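Local coordinates for 3-keto-5-aminohexanoate cleavage enzyme (Ralstonia eutropha, PDB 3C6C), which probably cleaves beta-keto acids such as 3-keto-5-aminohexanoate, using a divalent metal ion held in a TIM barrel, at residues Leu146-Thr150 and Phe188-Asp192; Gly151-Glu155 and Gly216-Gly220; Phe244-Gln250 and Arg265-Asn271. One frame throughout, in Å; residues are numbered along the deposited sequence.

Overall arrangement
Following the chain, contact 1 begins where barrel strand 143-147 ends and closes a loop of 37 residues onto the start of helix 190-201. Contact 2 begins at once, with strand 151-155, and closes 60 residues later on the loop after strand 210-214, so the first two contacts cross. They touch through the ring of Phe-188, which packs against Gln-153 and Val-217, and both reach the second subunit. Contact 3 follows in series, about 19 Å from contact 1 and 15 Å from contact 2 between centres, and joins the ends of barrel strands 240-244 and 264-266 beside the nickel ion.

Contact 1 of 3, residues Leu146-Thr150 and Phe188-Asp192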
# COMPACT_ATOMS: atom_id res chain seq x y z
N LEU A 146 24.64 8.47 -11.41
CA LEU A 146 23.98 9.60 -12.03
C LEU A 146 22.71 9.94 -11.27
O LEU A 146 21.76 9.14 -11.23
CB LEU A 146 23.63 9.26 -13.48
CG LEU A 146 23.24 10.44 -14.39
CD1 LEU A 146 24.33 11.47 -14.48
CD2 LEU A 146 22.90 9.92 -15.77
N ASP A 147 22.72 11.12 -10.67
CA ASP A 147 21.62 11.60 -9.85
C ASP A 147 20.63 12.26 -10.80
O ASP A 147 20.85 13.36 -11.29
CB ASP A 147 22.06 12.64 -8.80
CG ASP A 147 22.89 12.03 -7.67
OD1 ASP A 147 23.09 10.81 -7.65
OD2 ASP A 147 23.37 12.80 -6.82
N ILE A 148 19.54 11.56 -11.09
CA ILE A 148 18.64 11.99 -12.19
C ILE A 148 17.53 12.89 -11.69
O ILE A 148 16.35 12.61 -11.86
CB ILE A 148 18.09 10.83 -13.05
CG1 ILE A 148 17.38 9.76 -12.23
CG2 ILE A 148 19.24 10.29 -13.92
CD1 ILE A 148 16.54 8.85 -13.13
N THR A 149 17.96 13.96 -11.05
CA THR A 149 17.09 14.84 -10.27
C THR A 149 17.60 16.26 -10.18
O THR A 149 18.79 16.51 -10.23
CB THR A 149 16.97 14.31 -8.81
OG1 THR A 149 15.81 14.89 -8.18
CG2 THR A 149 18.20 14.63 -7.99
N THR A 150 16.65 17.17 -10.03
CA THR A 150 16.90 18.57 -9.63
C THR A 150 16.02 18.84 -8.44
O THR A 150 14.82 18.52 -8.43
CB THR A 150 16.54 19.60 -10.76
OG1 THR A 150 17.52 19.56 -11.80
CG2 THR A 150 16.41 21.03 -10.23
N PHE A 188 15.25 10.14 -6.06
CA PHE A 188 14.85 10.73 -4.77
C PHE A 188 13.35 10.89 -4.64
O PHE A 188 12.85 11.39 -3.63
CB PHE A 188 15.51 12.11 -4.60
CG PHE A 188 17.02 12.06 -4.49
CD1 PHE A 188 17.80 11.87 -5.61
CD2 PHE A 188 17.64 12.25 -3.27
CE1 PHE A 188 19.17 11.86 -5.52
CE2 PHE A 188 19.02 12.24 -3.17
CZ PHE A 188 19.78 12.04 -4.30
N SER A 189 12.64 10.46 -5.68
CA SER A 189 11.18 10.69 -5.80
C SER A 189 10.58 9.81 -6.88
O SER A 189 11.29 9.27 -7.68
CB SER A 189 10.91 12.13 -6.19
OG SER A 189 11.34 12.37 -7.53
N PRO A 190 9.26 9.72 -6.92
CA PRO A 190 8.63 8.94 -8.01
C PRO A 190 8.84 9.62 -9.37
O PRO A 190 9.01 8.99 -10.39
CB PRO A 190 7.15 8.92 -7.61
CG PRO A 190 6.99 10.02 -6.67
CD PRO A 190 8.26 10.09 -5.90
N GLY A 191 8.82 10.94 -9.32
CA GLY A 191 9.04 11.76 -10.51
C GLY A 191 10.37 11.46 -11.15
O GLY A 191 10.50 11.37 -12.37
N ASP A 192 11.37 11.28 -10.31
CA ASP A 192 12.71 10.93 -10.76
C ASP A 192 12.71 9.57 -11.49
O ASP A 192 13.38 9.38 -12.51
CB ASP A 192 13.72 10.86 -9.60
CG ASP A 192 14.06 12.22 -8.97
OD1 ASP A 192 13.63 13.31 -9.46
OD2 ASP A 192 14.78 12.18 -7.93
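Thr-149 meets Asp-192 and Phe-188 at the mouth of the TIM barrel, where the turn leaving strand 143-147 packs against the start of helix 190-201, the helix that follows the neighbouring parallel strand 182-187. Ile-148 sits at the centre of an inverse gamma turn, which bends the chain as it leaves the strand.

The polar part centres on Asp-192 OD2, which accepts two hydrogen bonds. Thr-149 OG1 donates to Asp-192 OD2 at 2.9 Å from the syn side, 24° out of the carboxylate plane; with OG1 anti to the backbone N (chi1 -161°), the hydroxyl is turned toward the acid. Phe-188 N reaches Asp-192 OD2 from the anti side, at 2.8 Å. Gripped by both segments, the buried carboxylate has little freedom to rotate.

Van der Waals contacts complete the interface. The methyl CG2 of Thr-149 rests 3.7 Å from Phe-188 CD1, the two side chains crossing at about a right angle, while the carboxylate of Asp-147 comes near the ring's edge. Ile-148 CD1 comes to 3.3 Å from Asp-192 O.

Ser-189 occupies the N-cap position of the helix, and Ser-189 of the second subunit packs against it. Its OG accepts the capping bond from Asp-192 N at 3.0 Å, with an N-H...O angle of 153°.

Contact 2 of 3, residues Gly151-Glu155 and Gly216-Gly220; sequences GNQVE and GVLWG
Val-154 chi1 is -175°, which sends CG1 away from the backbone N and keeps CG2 alongside it, where CG2 meets both Leu-218 and Trp-219. In Trp-219, chi1 of -64° and chi2 of 100° swing the indole so that its pyrrole side comes to this methyl: Val-154 CG2 lies 3.2 Å from Trp-219 NE1, a tight approach made obliquely to the ring. Val-154 CG2 also touches Leu-218 CB at 3.7 Å, and these two side chains run side by side in the same direction. Leu-218 CB in turn covers one face of the indole. The loop after barrel strand 210-214 is hydrogen-bonded along strand 151-155, an outermost strand within this chain of the four-stranded antiparallel sheet. A cis peptide precedes Trp-219, whose N donates to Asn-152 O at 3.1 Å. Leu-218 O receives a weak bond from Val-154 N and a CA-H...O contact from Gln-153 CA, at 3.3 Å. Farther along, one water links the two segments by donating to Val-154 O and accepting from Leu-218 N. Trp-219 NE1 is hydrogen-bonded to Glu-159 OE1 on strand 158-162, while the ring makes an edge-to-face contact with Phe-195 of the second subunit.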
# COMPACT_ATOMS: atom_id res chain seq x y z
N GLY A 151 16.60 19.43 -7.41
CA GLY A 151 15.84 19.64 -6.19
C GLY A 151 16.56 20.33 -5.07
O GLY A 151 17.76 20.53 -5.11
N ASN A 152 15.74 20.75 -4.12
CA ASN A 152 16.20 21.32 -2.86
C ASN A 152 16.82 20.22 -2.01
O ASN A 152 16.17 19.22 -1.68
CB ASN A 152 15.05 21.96 -2.07
CG ASN A 152 14.49 23.20 -2.75
OD1 ASN A 152 15.23 23.90 -3.44
ND2 ASN A 152 13.20 23.47 -2.56
N GLN A 153 18.08 20.42 -1.66
CA GLN A 153 18.81 19.46 -0.85
C GLN A 153 19.46 20.05 0.38
O GLN A 153 19.67 21.25 0.50
CB GLN A 153 19.84 18.70 -1.67
CG GLN A 153 19.23 18.02 -2.88
CD GLN A 153 19.62 16.56 -2.97
OE1 GLN A 153 20.36 16.05 -2.12
NE2 GLN A 153 19.12 15.88 -4.00
N VAL A 154 19.78 19.13 1.28
CA VAL A 154 20.40 19.47 2.58
C VAL A 154 21.52 18.49 2.88
O VAL A 154 21.34 17.28 2.76
CB VAL A 154 19.41 19.40 3.78
CG1 VAL A 154 20.10 19.88 5.08
CG2 VAL A 154 18.12 20.19 3.53
N GLU A 155 22.67 19.04 3.24
CA GLU A 155 23.79 18.25 3.77
C GLU A 155 24.23 18.90 5.07
O GLU A 155 24.84 19.97 5.08
CB GLU A 155 24.95 18.17 2.79
CG GLU A 155 26.12 17.31 3.33
CD GLU A 155 27.29 17.22 2.39
OE1 GLU A 155 28.03 18.22 2.26
OE2 GLU A 155 27.48 16.12 1.80
N GLY A 216 15.76 9.07 2.75
CA GLY A 216 15.98 9.87 3.95
C GLY A 216 16.85 11.09 3.80
O GLY A 216 17.26 11.71 4.80
N VAL A 217 17.17 11.44 2.57
CA VAL A 217 17.87 12.70 2.31
C VAL A 217 16.81 13.80 2.22
O VAL A 217 15.72 13.60 1.67
CB VAL A 217 18.73 12.63 1.06
CG1 VAL A 217 19.27 14.02 0.67
CG2 VAL A 217 19.87 11.64 1.30
N LEU A 218 17.10 14.95 2.82
CA LEU A 218 16.18 16.10 2.73
C LEU A 218 16.51 16.87 1.43
O LEU A 218 17.69 17.12 1.15
CB LEU A 218 16.32 17.00 3.96
CG LEU A 218 16.09 16.31 5.31
CD1 LEU A 218 16.25 17.33 6.43
CD2 LEU A 218 14.71 15.67 5.43
N TRP A 219 15.54 17.25 0.59
CA TRP A 219 14.10 17.11 0.80
C TRP A 219 13.55 16.12 -0.23
O TRP A 219 12.75 16.47 -1.10
CB TRP A 219 13.41 18.48 0.67
CG TRP A 219 13.88 19.42 1.76
CD1 TRP A 219 14.83 20.40 1.67
CD2 TRP A 219 13.51 19.35 3.13
NE1 TRP A 219 15.04 20.98 2.90
CE2 TRP A 219 14.24 20.35 3.82
CE3 TRP A 219 12.61 18.55 3.85
CZ2 TRP A 219 14.10 20.56 5.18
CZ3 TRP A 219 12.48 18.77 5.21
CH2 TRP A 219 13.22 19.77 5.85
N GLY A 220 14.05 14.90 -0.11
CA GLY A 220 13.59 13.72 -0.86
C GLY A 220 12.71 12.72 -0.12
O GLY A 220 12.21 12.97 0.98
O HOH W 1 19.82 15.41 3.94

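Contact 3 of 3, residues Phe244-Gln250 and Arg265-Asn271. With NI (nickel (II) ion), chain B.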
# COMPACT_ATOMS: atom_id res chain seq x y z
N PHE A 244 18.82 2.46 -0.30
CA PHE A 244 19.64 2.59 0.91
C PHE A 244 19.21 3.75 1.78
O PHE A 244 18.52 4.64 1.35
CB PHE A 244 21.12 2.69 0.52
CG PHE A 244 21.53 4.01 -0.04
CD1 PHE A 244 21.46 4.27 -1.38
CD2 PHE A 244 22.01 5.02 0.80
CE1 PHE A 244 21.86 5.47 -1.88
CE2 PHE A 244 22.40 6.25 0.30
CZ PHE A 244 22.34 6.47 -1.05
N GLY A 245 19.62 3.66 3.04
CA GLY A 245 19.43 4.71 3.99
C GLY A 245 20.71 5.20 4.64
O GLY A 245 21.81 4.65 4.51
N ILE A 246 20.52 6.26 5.37
CA ILE A 246 21.60 7.02 6.01
C ILE A 246 21.56 6.83 7.53
O ILE A 246 20.49 6.70 8.12
CB ILE A 246 21.43 8.53 5.68
CG1 ILE A 246 21.36 8.76 4.15
CG2 ILE A 246 22.53 9.36 6.31
CD1 ILE A 246 22.59 8.29 3.42
N GLY A 247 22.74 6.83 8.13
CA GLY A 247 22.87 6.73 9.58
C GLY A 247 22.16 5.52 10.16
O GLY A 247 22.38 4.39 9.75
N ARG A 248 21.27 5.79 11.11
CA ARG A 248 20.56 4.72 11.82
C ARG A 248 19.61 3.97 10.93
O ARG A 248 19.15 2.86 11.28
CB ARG A 248 19.83 5.26 13.06
CG ARG A 248 20.80 5.57 14.19
N ASP A 249 19.31 4.55 9.77
CA ASP A 249 18.46 3.87 8.78
C ASP A 249 19.20 2.97 7.80
O ASP A 249 18.58 2.28 7.02
CB ASP A 249 17.61 4.87 8.01
CG ASP A 249 16.52 5.46 8.88
OD1 ASP A 249 15.93 4.74 9.69
OD2 ASP A 249 16.30 6.66 8.78
N GLN A 250 20.51 2.92 7.90
CA GLN A 250 21.30 2.15 6.94
C GLN A 250 20.93 0.66 7.00
O GLN A 250 20.60 0.04 5.96
CB GLN A 250 22.79 2.33 7.20
CG GLN A 250 23.70 1.40 6.37
CD GLN A 250 25.16 1.79 6.50
OE1 GLN A 250 25.82 1.48 7.50
NE2 GLN A 250 25.67 2.53 5.49
N ARG A 265 23.07 -1.47 -0.22
CA ARG A 265 24.24 -0.62 -0.09
C ARG A 265 24.46 -0.28 1.39
O ARG A 265 23.52 0.04 2.13
CB ARG A 265 24.08 0.63 -0.96
CG ARG A 265 24.94 1.81 -0.58
CD ARG A 265 24.97 2.87 -1.64
NE ARG A 265 25.30 4.18 -1.08
CZ ARG A 265 25.66 5.23 -1.77
NH1 ARG A 265 25.77 5.15 -3.09
NH2 ARG A 265 25.85 6.38 -1.16
N VAL A 266 25.72 -0.40 1.77
CA VAL A 266 26.23 0.11 3.03
C VAL A 266 27.51 0.89 2.81
O VAL A 266 27.93 1.09 1.67
CB VAL A 266 26.41 -1.03 4.09
CG1 VAL A 266 25.05 -1.73 4.38
CG2 VAL A 266 27.49 -2.06 3.71
N GLY A 267 28.12 1.33 3.91
CA GLY A 267 29.38 2.07 3.83
C GLY A 267 29.46 3.36 4.60
O GLY A 267 28.46 3.95 4.96
N LEU A 268 30.70 3.81 4.79
CA LEU A 268 30.99 5.02 5.56
C LEU A 268 30.50 6.31 4.88
O LEU A 268 30.39 7.35 5.53
CB LEU A 268 32.49 5.11 5.88
CG LEU A 268 33.06 4.02 6.78
CD1 LEU A 268 34.57 4.23 6.93
CD2 LEU A 268 32.35 4.04 8.12
N GLU A 269 30.22 6.22 3.57
CA GLU A 269 29.61 7.33 2.85
C GLU A 269 28.27 7.71 3.48
O GLU A 269 27.87 8.88 3.52
CB GLU A 269 29.42 7.00 1.35
CG GLU A 269 28.62 8.05 0.61
CD GLU A 269 28.80 7.96 -0.90
OE1 GLU A 269 29.74 7.29 -1.38
OE2 GLU A 269 27.98 8.56 -1.61
N ASP A 270 27.59 6.70 4.01
CA ASP A 270 26.19 6.81 4.44
C ASP A 270 25.97 6.77 5.96
O ASP A 270 24.95 7.21 6.45
CB ASP A 270 25.34 5.69 3.83
CG ASP A 270 25.37 5.67 2.33
OD1 ASP A 270 25.50 6.76 1.71
OD2 ASP A 270 25.24 4.55 1.76
N ASN A 271 26.95 6.22 6.66
CA ASN A 271 26.86 5.98 8.09
C ASN A 271 28.23 5.71 8.67
O ASN A 271 28.93 4.83 8.18
CB ASN A 271 25.97 4.75 8.35
CG ASN A 271 26.07 4.27 9.78
OD1 ASN A 271 25.99 5.06 10.73
ND2 ASN A 271 26.22 2.98 9.95
NI NI B . 27.98 8.81 -3.79
O HOH W 2 21.17 1.09 3.47
O HOH W 3 23.73 2.95 3.33
O HOH W 4 25.68 8.15 -3.93
O HOH W 5 27.09 10.66 -3.02
O HOH W 6 27.42 9.59 -5.66
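At the metal site of the barrel, Phe-244 at the end of strand 240-244 stacks on Arg-265 from strand 264-266. The guanidinium lies flat over one face of the phenyl ring, with planes 14° apart and Arg-265 CZ 3.9 Å from the ring centroid, a cation-pi contact; the same face takes a CH-pi contact from Arg-265 CD. An extended chain from CG to NE carries the arginine along the ring. Asp-270 holds the guanidinium side-on and in its plane, Arg-265 NE to Asp-270 OD2 and Arg-265 NH2 to Asp-270 OD1, both 2.9 Å and nearly straight onto syn lone pairs. Gly-247 N donates to Asp-270 O at 2.8 Å. Gln-250 is bonded at both ends of its amide: Gln-250 NE2 donates to Gly-267 O at 3.2 Å, while Gln-250 OE1 accepts from Asn-271 ND2, which approaches from above the carbonyl plane and also bonds Tyr-273 O. Glu-269 OE2 binds nickel at 2.2 Å, beside His-66, His-68 and three waters, and takes a weak salt-bridge bond from Arg-265 NH2. Arg-265 NH1 also donates to a nickel-bound water. Stacked on Phe-244 and held by Asp-270, Arg-265 thus probably helps position the metal-binding carboxylate from the second shell.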